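Local coordinates for protein titin (Homo sapiens, PDB 3LCY) that probably serves as a giant scaffold of the muscle sarcomere, its A-band part including immunoglobulin domains in tandem, and also carries a serine/threonine-protein kinase activity, at residues E6-K12 with S28-R34; A99-P105 with V125-R130; R130-M135 with N154-T159; S147-T151 with L161-N165. All blocks are in the same frame, centred on the assembly; numbering follows the deposited sequence.

Contact 1 (E6-K12 with S28-R34); sequences EAPGIRK and SCQIVGR
Glu-6 to Lys-12 and Ser-28 to Arg-34 pair antiparallel as strands A and B of an immunoglobulin I-set domain, and they illustrate how a twice-bulged edge strand still pairs much of its backbone with strand B. At one end Glu-6 N gives to Arg-34 O at 2.7 Å, and Glu-6 O takes Arg-34 N and also accepts from the side chain of Asn-84. Their side chains run alongside one another in a salt bridge of charges alone, because Glu-6 OE1 lies well out of the guanidinium plane and no N-H points at it; Glu-6 is poorly ordered. Pro-8 has no N-H to offer, and the register slips here in the first bulge. Its CA-H turns instead to Val-32 O, at a CA-to-O distance of 3.3 Å. That same carbonyl accepts Gly-9 N, and Gly-9 O in turn receives Val-32 N. Pro-8 CB meets Ile-31 CG2 at 3.5 Å, on the side covered by Ala-82 and Val-89. Next comes a classic beta bulge, with Arg-11 and Lys-12 both facing Gln-30. Gln-30 O takes Arg-11 N at 2.7 Å and Lys-12 N only weakly, whereas Gln-30 N gives to Lys-12 O. Bending at chi2 (-79°) turns the Arg-11 guanidinium back along the strand, with Val-32 CG2 over one face. The Lys-12 chain, also bent at chi2, brings NZ within 2.6 Å of Ser-28 O, approaching from above the carbonyl plane.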
loop_
_atom_site.group_PDB
_atom_site.type_symbol
_atom_site.label_atom_id
_atom_site.label_comp_id
_atom_site.label_asym_id
_atom_site.label_seq_id
_atom_site.Cartn_x
_atom_site.Cartn_y
_atom_site.Cartn_z
ATOM N N GLU A 6 15.126 -36.064 -2.076
ATOM C CA GLU A 6 15.533 -34.943 -2.873
ATOM C C GLU A 6 15.012 -33.723 -2.153
ATOM O O GLU A 6 13.844 -33.666 -1.796
ATOM C CB GLU A 6 14.946 -35.067 -4.269
ATOM C CG GLU A 6 15.070 -36.468 -4.821
ATOM C CD GLU A 6 14.722 -36.565 -6.283
ATOM O OE1 GLU A 6 14.360 -37.671 -6.735
ATOM O OE2 GLU A 6 14.811 -35.544 -6.985
ATOM N N ALA A 7 15.884 -32.749 -1.936
ATOM C CA ALA A 7 15.500 -31.528 -1.254
ATOM C C ALA A 7 14.568 -30.829 -2.201
ATOM O O ALA A 7 14.614 -31.060 -3.395
ATOM C CB ALA A 7 16.700 -30.675 -0.962
ATOM N N PRO A 8 13.710 -29.976 -1.677
ATOM C CA PRO A 8 12.772 -29.280 -2.549
ATOM C C PRO A 8 13.488 -28.474 -3.627
ATOM O O PRO A 8 14.405 -27.717 -3.356
ATOM C CB PRO A 8 12.045 -28.350 -1.584
ATOM C CG PRO A 8 12.184 -28.975 -0.286
ATOM C CD PRO A 8 13.524 -29.602 -0.274
ATOM N N GLY A 9 13.033 -28.653 -4.856
ATOM C CA GLY A 9 13.589 -27.977 -6.005
ATOM C C GLY A 9 12.534 -27.129 -6.664
ATOM O O GLY A 9 11.401 -27.550 -6.813
ATOM N N ILE A 10 12.905 -25.926 -7.054
ATOM C CA ILE A 10 11.958 -25.040 -7.689
ATOM C C ILE A 10 11.819 -25.343 -9.170
ATOM O O ILE A 10 12.790 -25.333 -9.896
ATOM C CB ILE A 10 12.378 -23.574 -7.468
ATOM C CG1 ILE A 10 12.247 -23.221 -5.988
ATOM C CG2 ILE A 10 11.546 -22.642 -8.300
ATOM C CD1 ILE A 10 13.114 -22.105 -5.537
ATOM N N ARG A 11 10.592 -25.620 -9.606
ATOM C CA ARG A 11 10.304 -25.881 -11.014
ATOM C C ARG A 11 9.865 -24.574 -11.636
ATOM O O ARG A 11 10.328 -24.189 -12.688
ATOM C CB ARG A 11 9.224 -26.933 -11.167
ATOM C CG ARG A 11 9.729 -28.321 -10.990
ATOM C CD ARG A 11 10.413 -28.792 -12.237
ATOM N NE ARG A 11 11.100 -30.058 -12.040
ATOM C CZ ARG A 11 10.528 -31.246 -12.157
ATOM N NH1 ARG A 11 9.249 -31.352 -12.451
ATOM N NH2 ARG A 11 11.239 -32.333 -11.968
ATOM N N LYS A 12 8.970 -23.895 -10.946
ATOM C CA LYS A 12 8.492 -22.591 -11.326
ATOM C C LYS A 12 8.589 -21.738 -10.082
ATOM O O LYS A 12 8.025 -22.063 -9.063
ATOM C CB LYS A 12 7.054 -22.682 -11.817
ATOM C CG LYS A 12 6.432 -21.375 -12.245
ATOM C CD LYS A 12 5.602 -20.754 -11.131
ATOM C CE LYS A 12 5.163 -19.342 -11.486
ATOM N NZ LYS A 12 4.441 -18.670 -10.391
ATOM N N SER A 28 1.406 -18.275 -6.826
ATOM C CA SER A 28 1.697 -19.691 -7.009
ATOM C C SER A 28 3.156 -19.975 -7.355
ATOM O O SER A 28 3.875 -19.104 -7.845
ATOM C CB SER A 28 0.783 -20.282 -8.085
ATOM O OG SER A 28 0.988 -21.677 -8.221
ATOM N N CYS A 29 3.578 -21.209 -7.099
ATOM C CA CYS A 29 4.922 -21.657 -7.435
ATOM C C CYS A 29 4.965 -23.180 -7.463
ATOM O O CYS A 29 4.129 -23.844 -6.848
ATOM C CB CYS A 29 5.939 -21.122 -6.425
ATOM S SG CYS A 29 5.765 -21.811 -4.764
ATOM N N GLN A 30 5.944 -23.774 -8.128
ATOM C CA GLN A 30 6.127 -25.208 -8.117
ATOM C C GLN A 30 7.418 -25.642 -7.516
ATOM O O GLN A 30 8.439 -25.297 -7.986
ATOM C CB GLN A 30 6.129 -25.725 -9.515
ATOM C CG GLN A 30 5.089 -25.209 -10.332
ATOM C CD GLN A 30 4.707 -26.177 -11.337
ATOM O OE1 GLN A 30 5.286 -27.220 -11.431
ATOM N NE2 GLN A 30 3.713 -25.860 -12.099
ATOM N N ILE A 31 7.340 -26.450 -6.487
ATOM C CA ILE A 31 8.479 -27.010 -5.816
ATOM C C ILE A 31 8.305 -28.502 -5.620
ATOM O O ILE A 31 7.323 -28.956 -5.122
ATOM C CB ILE A 31 8.676 -26.352 -4.485
ATOM C CG1 ILE A 31 8.712 -24.846 -4.649
ATOM C CG2 ILE A 31 9.917 -26.806 -3.877
ATOM C CD1 ILE A 31 8.440 -24.077 -3.436
ATOM N N VAL A 32 9.296 -29.262 -6.059
ATOM C CA VAL A 32 9.242 -30.709 -5.968
ATOM C C VAL A 32 10.333 -31.302 -5.092
ATOM O O VAL A 32 11.478 -30.878 -5.142
ATOM C CB VAL A 32 9.312 -31.336 -7.365
ATOM C CG1 VAL A 32 8.055 -31.024 -8.140
ATOM C CG2 VAL A 32 10.514 -30.816 -8.107
ATOM N N GLY A 33 9.957 -32.284 -4.280
ATOM C CA GLY A 33 10.887 -32.948 -3.393
ATOM C C GLY A 33 10.396 -34.309 -3.003
ATOM O O GLY A 33 9.245 -34.576 -3.149
ATOM N N ARG A 34 11.279 -35.170 -2.532
ATOM C CA ARG A 34 10.921 -36.452 -1.974
ATOM C C ARG A 34 11.667 -36.548 -0.706
ATOM O O ARG A 34 12.851 -36.516 -0.708
ATOM C CB ARG A 34 11.388 -37.549 -2.865
ATOM C CG ARG A 34 10.655 -37.660 -4.137
ATOM C CD ARG A 34 11.556 -38.225 -5.177
ATOM N NE ARG A 34 10.920 -38.340 -6.465
ATOM C CZ ARG A 34 10.657 -39.495 -7.052
ATOM N NH1 ARG A 34 10.983 -40.629 -6.450
ATOM N NH2 ARG A 34 10.073 -39.518 -8.237
#

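Contact 2 (A99-P105 with V125-R130)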
loop_
_atom_site.group_PDB
_atom_site.type_symbol
_atom_site.label_atom_id
_atom_site.label_comp_id
_atom_site.label_asym_id
_atom_site.label_seq_id
_atom_site.Cartn_x
_atom_site.Cartn_y
_atom_site.Cartn_z
ATOM N N ALA A 99 -6.233 0.163 -7.867
ATOM C CA ALA A 99 -7.329 0.917 -7.276
ATOM C C ALA A 99 -7.349 2.347 -7.798
ATOM O O ALA A 99 -6.327 3.033 -7.797
ATOM C CB ALA A 99 -7.225 0.906 -5.759
ATOM N N THR A 100 -8.517 2.789 -8.252
ATOM C CA THR A 100 -8.679 4.161 -8.702
ATOM C C THR A 100 -8.515 5.081 -7.504
ATOM O O THR A 100 -9.029 4.790 -6.425
ATOM C CB THR A 100 -10.065 4.390 -9.322
ATOM O OG1 THR A 100 -11.066 4.307 -8.300
ATOM C CG2 THR A 100 -10.346 3.344 -10.390
ATOM N N PRO A 101 -7.784 6.191 -7.684
ATOM C CA PRO A 101 -7.545 7.136 -6.592
ATOM C C PRO A 101 -8.837 7.481 -5.862
ATOM O O PRO A 101 -9.853 7.770 -6.496
ATOM C CB PRO A 101 -6.989 8.362 -7.316
ATOM C CG PRO A 101 -6.310 7.794 -8.516
ATOM C CD PRO A 101 -7.151 6.625 -8.941
ATOM N N GLN A 102 -8.790 7.440 -4.536
ATOM C CA GLN A 102 -9.969 7.653 -3.708
ATOM C C GLN A 102 -9.552 8.129 -2.325
ATOM O O GLN A 102 -8.697 7.519 -1.686
ATOM C CB GLN A 102 -10.757 6.349 -3.579
ATOM C CG GLN A 102 -11.792 6.352 -2.465
ATOM C CD GLN A 102 -12.264 4.954 -2.104
ATOM O OE1 GLN A 102 -11.662 3.958 -2.509
ATOM N NE2 GLN A 102 -13.341 4.875 -1.332
ATOM N N PHE A 103 -10.154 9.218 -1.862
ATOM C CA PHE A 103 -9.872 9.698 -0.517
ATOM C C PHE A 103 -10.375 8.694 0.512
ATOM O O PHE A 103 -11.482 8.167 0.396
ATOM C CB PHE A 103 -10.462 11.089 -0.287
ATOM C CG PHE A 103 -9.790 12.165 -1.091
ATOM C CD1 PHE A 103 -8.487 12.545 -0.809
ATOM C CD2 PHE A 103 -10.458 12.798 -2.128
ATOM C CE1 PHE A 103 -7.861 13.532 -1.545
ATOM C CE2 PHE A 103 -9.838 13.788 -2.866
ATOM C CZ PHE A 103 -8.538 14.155 -2.574
ATOM N N HIS A 104 -9.544 8.435 1.514
ATOM C CA HIS A 104 -9.783 7.347 2.453
ATOM C C HIS A 104 -11.059 7.517 3.274
ATOM O O HIS A 104 -11.169 8.446 4.076
ATOM C CB HIS A 104 -8.583 7.185 3.392
ATOM C CG HIS A 104 -8.445 5.807 3.964
ATOM N ND1 HIS A 104 -9.429 5.215 4.727
ATOM C CD2 HIS A 104 -7.437 4.907 3.887
ATOM C CE1 HIS A 104 -9.036 4.009 5.090
ATOM N NE2 HIS A 104 -7.830 3.796 4.595
ATOM N N PRO A 105 -12.027 6.607 3.076
ATOM C CA PRO A 105 -13.173 6.512 3.986
ATOM C C PRO A 105 -12.723 5.863 5.290
ATOM O O PRO A 105 -12.121 4.789 5.269
ATOM C CB PRO A 105 -14.139 5.592 3.237
ATOM C CG PRO A 105 -13.264 4.749 2.377
ATOM C CD PRO A 105 -12.093 5.615 1.989
ATOM N N VAL A 125 -3.759 14.087 4.707
ATOM C CA VAL A 125 -4.815 13.433 3.938
ATOM C C VAL A 125 -4.515 11.968 3.626
ATOM O O VAL A 125 -3.577 11.660 2.889
ATOM C CB VAL A 125 -5.088 14.174 2.612
ATOM C CG1 VAL A 125 -6.229 13.511 1.857
ATOM C CG2 VAL A 125 -5.402 15.636 2.874
ATOM N N MET A 126 -5.330 11.073 4.164
ATOM C CA MET A 126 -5.220 9.654 3.874
ATOM C C MET A 126 -5.961 9.337 2.572
ATOM O O MET A 126 -7.031 9.848 2.305
ATOM C CB MET A 126 -5.759 8.820 5.025
ATOM C CG MET A 126 -5.065 9.037 6.345
ATOM S SD MET A 126 -3.402 8.384 6.458
ATOM C CE MET A 126 -3.687 6.637 6.502
ATOM N N TYR A 127 -5.377 8.493 1.749
ATOM C CA TYR A 127 -5.990 8.154 0.484
ATOM C C TYR A 127 -5.821 6.698 0.121
ATOM O O TYR A 127 -4.984 6.001 0.658
ATOM C CB TYR A 127 -5.391 8.994 -0.635
ATOM C CG TYR A 127 -4.031 8.527 -1.048
ATOM C CD1 TYR A 127 -3.876 7.571 -2.023
ATOM C CD2 TYR A 127 -2.898 9.022 -0.441
ATOM C CE1 TYR A 127 -2.650 7.134 -2.379
ATOM C CE2 TYR A 127 -1.666 8.589 -0.807
ATOM C CZ TYR A 127 -1.553 7.649 -1.775
ATOM O OH TYR A 127 -0.336 7.213 -2.158
ATOM N N ILE A 128 -6.650 6.249 -0.801
ATOM C CA ILE A 128 -6.519 4.918 -1.328
ATOM C C ILE A 128 -6.271 5.057 -2.821
ATOM O O ILE A 128 -7.056 5.644 -3.523
ATOM C CB ILE A 128 -7.777 4.074 -1.082
ATOM C CG1 ILE A 128 -7.871 3.681 0.382
ATOM C CG2 ILE A 128 -7.754 2.839 -1.920
ATOM C CD1 ILE A 128 -9.136 2.999 0.737
ATOM N N GLY A 129 -5.169 4.514 -3.300
ATOM C CA GLY A 129 -4.889 4.501 -4.711
ATOM C C GLY A 129 -3.715 3.655 -5.130
ATOM O O GLY A 129 -2.651 3.869 -4.690
ATOM N N ARG A 130 -3.919 2.687 -6.010
ATOM C CA ARG A 130 -2.809 1.865 -6.488
ATOM C C ARG A 130 -2.864 1.798 -8.008
ATOM O O ARG A 130 -3.920 1.553 -8.559
ATOM C CB ARG A 130 -2.836 0.471 -5.869
ATOM C CG ARG A 130 -2.384 0.435 -4.424
ATOM C CD ARG A 130 -1.070 1.171 -4.227
ATOM N NE ARG A 130 -0.563 1.032 -2.866
ATOM C CZ ARG A 130 -0.564 1.997 -1.959
ATOM N NH1 ARG A 130 -1.041 3.189 -2.258
ATOM N NH2 ARG A 130 -0.085 1.766 -0.750
#
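The A-B strand pair of the second immunoglobulin domain joins Ala-99 to Phe-103 with Val-125 to Arg-130 in antiparallel fashion, and it shows how a strand running on from one Ig domain can open the next. Ala-99 and Arg-130 exchange two backbone bonds, with Ala-99 N to Arg-130 O at 2.8 Å, and Ala-99 O accepts from Asn-181 as well. Between this pair and the next the register shifts by one residue in a beta bulge at Thr-100 and Pro-101. The proline, lacking an N-H, directs its CA-H at Ile-128 O, which also accepts Gln-102 N. Ile-128 N then returns a short bond of 2.6 Å to Gln-102 O. Inward, Phe-103 CD1 touches Val-125 CG1 at 3.6 Å, and Val-177, Leu-179 and Val-186 pack round the phenyl ring. Arg-130 faces the neighbouring domain: NH1 bonds back to Gly-129 O close to the guanidinium plane, while NE forms a salt bridge with Glu-75. Gly-129 N is taken by Gln-72 OE1, so polar groups of the first domain grip this end of strand B. At the other end His-104 N gives to Met-126 O at 3.0 Å. The His-104 side chain runs alongside that of Met-126, CB to CB at 3.6 Å, and its chi1 of -155° turns one face of the imidazole to Ile-128, while Tyr-107 meets the ring edge-to-face. Ile-128 CD1 makes a CH-pi contact with the His-104 ring, 4.2 Å from its centroid and 14° off the ring normal.

Contact 3 (R130-M135 with N154-T159); sequences RPVPAM and NTEHYT
Arg-130 meets Glu-156 end-on: both terminal nitrogens of the guanidinium converge on the single backbone oxygen, with NH1 to Glu-156 O at 2.9 Å and NH2 to the same Glu-156 O at 2.8 Å. The oxygen sits at the guanidinium edge, close to its plane, whereas the two nitrogens approach from opposite faces of the carbonyl plane. This two-nitrogen grip, added to the Glu-75 salt bridge, helps to fix the rotation of the flat group. The Glu-156 carboxylate takes no share: its CG stands between the backbone N and the carbonyl carbon (chi1 78°), and the acid leads off from the arginine. The other close part surrounds Met-135, the side chain most covered here. SD lies 3.7 Å from Thr-159 CB, and a bend at chi3 brings CE to 3.3 Å from Asn-154 CB. Tyr-127 also borders this thioether. In Ig terms, the B-C loop and the start of strand C are here packed against the D-E hairpin, whose tight turn has Glu-156 and His-157 at its tip and is closed by Thr-155 N to Tyr-158 O. Across the base of the turn, Thr-159 OG1 donates to Asn-154 OD1 at 2.7 Å, which orients the amide beside Met-135; Trp-137 NE1 is bonded to the same hydroxyl. The packing is looser at the exposed Val-132, which rests CG2 on Glu-156 CB, at 3.7 Å. On the far flank a water bridges Met-135 O and Asn-154 ND2, donating to the first and accepting from the second, 3.1 Å from each.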
loop_
_atom_site.group_PDB
_atom_site.type_symbol
_atom_site.label_atom_id
_atom_site.label_comp_id
_atom_site.label_asym_id
_atom_site.label_seq_id
_atom_site.Cartn_x
_atom_site.Cartn_y
_atom_site.Cartn_z
ATOM N N ARG A 130 -3.919 2.687 -6.010
ATOM C CA ARG A 130 -2.809 1.865 -6.488
ATOM C C ARG A 130 -2.864 1.798 -8.008
ATOM O O ARG A 130 -3.920 1.553 -8.559
ATOM C CB ARG A 130 -2.836 0.471 -5.869
ATOM C CG ARG A 130 -2.384 0.435 -4.424
ATOM C CD ARG A 130 -1.070 1.171 -4.227
ATOM N NE ARG A 130 -0.563 1.032 -2.866
ATOM C CZ ARG A 130 -0.564 1.997 -1.959
ATOM N NH1 ARG A 130 -1.041 3.189 -2.258
ATOM N NH2 ARG A 130 -0.085 1.766 -0.750
ATOM N N PRO A 131 -1.758 2.028 -8.702
ATOM C CA PRO A 131 -0.440 2.331 -8.141
ATOM C C PRO A 131 -0.409 3.707 -7.504
ATOM O O PRO A 131 -1.304 4.505 -7.748
ATOM C CB PRO A 131 0.459 2.331 -9.376
ATOM C CG PRO A 131 -0.454 2.614 -10.500
ATOM C CD PRO A 131 -1.705 1.896 -10.163
ATOM N N VAL A 132 0.603 3.987 -6.696
ATOM C CA VAL A 132 0.651 5.272 -6.033
ATOM C C VAL A 132 0.474 6.358 -7.074
ATOM O O VAL A 132 1.159 6.410 -8.086
ATOM C CB VAL A 132 1.991 5.440 -5.312
ATOM C CG1 VAL A 132 2.051 6.753 -4.575
ATOM C CG2 VAL A 132 2.209 4.288 -4.373
ATOM N N PRO A 133 -0.481 7.228 -6.787
ATOM C CA PRO A 133 -0.867 8.339 -7.654
ATOM C C PRO A 133 -0.037 9.597 -7.565
ATOM O O PRO A 133 0.617 9.850 -6.567
ATOM C CB PRO A 133 -2.272 8.657 -7.165
ATOM C CG PRO A 133 -2.223 8.349 -5.728
ATOM C CD PRO A 133 -1.273 7.204 -5.549
ATOM N N ALA A 134 -0.082 10.392 -8.624
ATOM C CA ALA A 134 0.629 11.643 -8.629
ATOM C C ALA A 134 -0.213 12.470 -7.676
ATOM O O ALA A 134 -1.428 12.523 -7.804
ATOM C CB ALA A 134 0.624 12.239 -10.002
ATOM N N MET A 135 0.431 13.115 -6.720
ATOM C CA MET A 135 -0.266 13.912 -5.733
ATOM C C MET A 135 0.074 15.374 -5.918
ATOM O O MET A 135 1.231 15.726 -6.108
ATOM C CB MET A 135 0.083 13.423 -4.327
ATOM C CG MET A 135 -0.424 12.015 -4.048
ATOM S SD MET A 135 0.141 11.253 -2.519
ATOM C CE MET A 135 1.666 10.497 -3.032
ATOM N N ASN A 154 4.874 13.166 0.472
ATOM C CA ASN A 154 3.985 12.221 -0.191
ATOM C C ASN A 154 4.382 10.766 0.054
ATOM O O ASN A 154 5.533 10.377 -0.145
ATOM C CB ASN A 154 3.893 12.523 -1.688
ATOM C CG ASN A 154 3.090 13.775 -1.979
ATOM O OD1 ASN A 154 2.247 14.181 -1.181
ATOM N ND2 ASN A 154 3.346 14.391 -3.126
ATOM N N THR A 155 3.408 9.973 0.487
ATOM C CA THR A 155 3.628 8.577 0.851
ATOM C C THR A 155 2.594 7.689 0.164
ATOM O O THR A 155 1.592 8.183 -0.353
ATOM C CB THR A 155 3.562 8.401 2.388
ATOM O OG1 THR A 155 4.765 8.905 2.980
ATOM C CG2 THR A 155 3.396 6.941 2.783
ATOM N N GLU A 156 2.842 6.382 0.152
ATOM C CA GLU A 156 1.905 5.429 -0.431
ATOM C C GLU A 156 0.668 5.252 0.448
ATOM O O GLU A 156 -0.170 4.389 0.190
ATOM C CB GLU A 156 2.583 4.077 -0.676
ATOM C CG GLU A 156 2.758 3.215 0.565
ATOM C CD GLU A 156 3.961 3.610 1.402
ATOM O OE1 GLU A 156 4.589 4.647 1.104
ATOM O OE2 GLU A 156 4.279 2.876 2.361
ATOM N N HIS A 157 0.550 6.081 1.479
ATOM C CA HIS A 157 -0.598 6.012 2.375
ATOM C C HIS A 157 -1.258 7.370 2.589
ATOM O O HIS A 157 -2.412 7.445 3.009
ATOM C CB HIS A 157 -0.199 5.403 3.723
ATOM C CG HIS A 157 0.080 3.942 3.667
ATOM N ND1 HIS A 157 -0.820 3.019 3.159
ATOM C CD2 HIS A 157 1.153 3.208 4.070
ATOM C CE1 HIS A 157 -0.317 1.811 3.241
ATOM N NE2 HIS A 157 0.889 1.899 3.796
ATOM N N TYR A 158 -0.530 8.445 2.302
ATOM C CA TYR A 158 -1.064 9.785 2.527
ATOM C C TYR A 158 -0.283 10.866 1.789
ATOM O O TYR A 158 0.829 10.637 1.315
ATOM C CB TYR A 158 -1.078 10.107 4.026
ATOM C CG TYR A 158 0.291 10.040 4.669
ATOM C CD1 TYR A 158 0.653 8.962 5.465
ATOM C CD2 TYR A 158 1.224 11.050 4.468
ATOM C CE1 TYR A 158 1.903 8.894 6.048
ATOM C CE2 TYR A 158 2.477 10.991 5.047
ATOM C CZ TYR A 158 2.812 9.909 5.836
ATOM O OH TYR A 158 4.056 9.835 6.417
ATOM N N THR A 159 -0.882 12.049 1.703
ATOM C CA THR A 159 -0.182 13.237 1.245
ATOM C C THR A 159 -0.221 14.279 2.360
ATOM O O THR A 159 -1.293 14.677 2.819
ATOM C CB THR A 159 -0.797 13.798 -0.048
ATOM O OG1 THR A 159 -0.197 15.062 -0.355
ATOM C CG2 THR A 159 -2.299 13.971 0.103
HETATM O O HOH W 1 2.435 17.294 -3.738
#

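Contact 4 (S147-T151 with L161-N165); sequences SENIT and LVMKN
Lys-164, Thr-151 and Asn-149 bury the most surface where strands D and E of the second Ig domain come together at the open end of their hairpin, an example of a strand pair prolonged first by a backbone bond and then by a lysine side chain. Thr-151 and Val-162 form the hydrogen-bonded pair: Val-162 N gives to Thr-151 O, 2.8 Å away, and Thr-151 N gives to Val-162 O. Beside those bonds Thr-151 CB packs on Val-162 CG1 at 3.5 Å. That methyl takes the crowded position between the backbone N and the carbonyl carbon (chi1 43°), close over the threonine carbonyl. On the other face Ile-150 CG2 meets Leu-161 CD1 at 3.9 Å. Strand E is itself bonded through the backbone of Leu-161 and Met-163 to Leu-123 and Leu-121 of strand B, so strand D is attached to the sheet through E. Beyond the paired residues Asn-149 O accepts Lys-164 N at 2.9 Å. The two side chains cross at about a right angle, and Asn-149 OD1 lies 3.7 Å from Lys-164 CB. The lysine chain bends at chi3 and turns toward the segment 147-151 instead of trailing away. The Glu-148 carboxylate stays just beyond contact with the amine; Lys-164 NZ bonds instead to the backbone Glu-148 O at 3.2 Å, nearly along the C=O axis.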
loop_
_atom_site.group_PDB
_atom_site.type_symbol
_atom_site.label_atom_id
_atom_site.label_comp_id
_atom_site.label_asym_id
_atom_site.label_seq_id
_atom_site.Cartn_x
_atom_site.Cartn_y
_atom_site.Cartn_z
ATOM N N SER A 147 9.361 24.592 -0.306
ATOM C CA SER A 147 10.091 25.814 -0.075
ATOM C C SER A 147 10.423 25.941 1.389
ATOM O O SER A 147 10.261 25.008 2.158
ATOM C CB SER A 147 9.268 27.018 -0.517
ATOM O OG SER A 147 8.103 27.148 0.253
ATOM N N GLU A 148 10.892 27.117 1.759
ATOM C CA GLU A 148 11.260 27.406 3.118
ATOM C C GLU A 148 10.093 27.269 4.070
ATOM O O GLU A 148 10.244 26.688 5.131
ATOM C CB GLU A 148 11.772 28.838 3.161
ATOM C CG GLU A 148 11.846 29.445 4.532
ATOM C CD GLU A 148 12.839 28.731 5.405
ATOM O OE1 GLU A 148 13.008 29.124 6.574
ATOM O OE2 GLU A 148 13.454 27.769 4.917
ATOM N N ASN A 149 8.936 27.794 3.697
ATOM C CA ASN A 149 7.779 27.694 4.577
ATOM C C ASN A 149 6.730 26.663 4.190
ATOM O O ASN A 149 5.732 26.500 4.869
ATOM C CB ASN A 149 7.179 29.076 4.820
ATOM C CG ASN A 149 8.175 30.021 5.478
ATOM O OD1 ASN A 149 8.538 29.852 6.635
ATOM N ND2 ASN A 149 8.640 30.996 4.730
ATOM N N ILE A 150 6.962 25.967 3.094
ATOM C CA ILE A 150 6.029 24.960 2.646
ATOM C C ILE A 150 6.702 23.634 2.389
ATOM O O ILE A 150 7.688 23.561 1.681
ATOM C CB ILE A 150 5.351 25.373 1.364
ATOM C CG1 ILE A 150 4.487 26.611 1.594
ATOM C CG2 ILE A 150 4.545 24.228 0.833
ATOM C CD1 ILE A 150 3.200 26.341 2.265
ATOM N N THR A 151 6.157 22.581 2.962
ATOM C CA THR A 151 6.707 21.246 2.776
ATOM C C THR A 151 5.590 20.248 2.508
ATOM O O THR A 151 4.534 20.299 3.135
ATOM C CB THR A 151 7.519 20.791 4.002
ATOM O OG1 THR A 151 8.531 21.762 4.291
ATOM C CG2 THR A 151 8.174 19.441 3.740
ATOM N N LEU A 161 0.757 17.943 3.856
ATOM C CA LEU A 161 1.153 19.327 3.621
ATOM C C LEU A 161 1.373 20.064 4.936
ATOM O O LEU A 161 0.471 20.149 5.768
ATOM C CB LEU A 161 0.096 20.060 2.790
ATOM C CG LEU A 161 0.278 21.574 2.643
ATOM C CD1 LEU A 161 1.550 21.892 1.873
ATOM C CD2 LEU A 161 -0.926 22.205 1.962
ATOM N N VAL A 162 2.543 20.637 5.085
ATOM C CA VAL A 162 2.860 21.456 6.229
ATOM C C VAL A 162 3.164 22.939 5.907
ATOM O O VAL A 162 3.977 23.264 5.118
ATOM C CB VAL A 162 3.931 20.774 7.117
ATOM C CG1 VAL A 162 4.966 20.200 6.350
ATOM C CG2 VAL A 162 4.512 21.683 8.034
ATOM N N MET A 163 2.468 23.833 6.548
ATOM C CA MET A 163 2.653 25.221 6.291
ATOM C C MET A 163 3.189 25.912 7.506
ATOM O O MET A 163 2.621 25.877 8.538
ATOM C CB MET A 163 1.361 25.829 5.794
ATOM C CG MET A 163 1.083 25.479 4.363
ATOM S SD MET A 163 -0.504 25.815 3.681
ATOM C CE MET A 163 -1.530 25.664 5.060
ATOM N N LYS A 164 4.324 26.547 7.357
ATOM C CA LYS A 164 4.957 27.218 8.455
ATOM C C LYS A 164 4.508 28.631 8.616
ATOM O O LYS A 164 4.349 29.314 7.670
ATOM C CB LYS A 164 6.444 27.217 8.266
ATOM C CG LYS A 164 7.130 26.390 9.250
ATOM C CD LYS A 164 8.622 26.428 9.126
ATOM C CE LYS A 164 9.181 25.316 8.282
ATOM N NZ LYS A 164 10.646 25.482 8.096
ATOM N N ASN A 165 4.333 29.073 9.835
ATOM C CA ASN A 165 4.016 30.448 10.118
ATOM C C ASN A 165 2.870 31.019 9.364
ATOM O O ASN A 165 3.012 31.954 8.624
ATOM C CB ASN A 165 5.208 31.388 10.067
ATOM C CG ASN A 165 4.808 32.846 10.344
ATOM O OD1 ASN A 165 4.431 33.562 9.444
ATOM N ND2 ASN A 165 4.881 33.265 11.580
#

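Overall arrangement
From the N terminus, contact 1 pairs strands A and B of the first Ig domain, closing the 15 residues between its segments. The chain then completes that domain and runs through strand 88-103 into the second, where contact 2 repeats the A-B pairing across 19 residues; the two centres lie about 39 Å apart. Contact 3 follows in series and shares Arg-130 with contact 2, joining the B-C loop to the D-E turn, and Tyr-127 OH bonded to Thr-155 O links the pair further. Contacts 3 and 4 cross, their segments alternating along the chain: contact 4 closes the D-E hairpin whose turn contact 3 holds, about 19 Å away between centres.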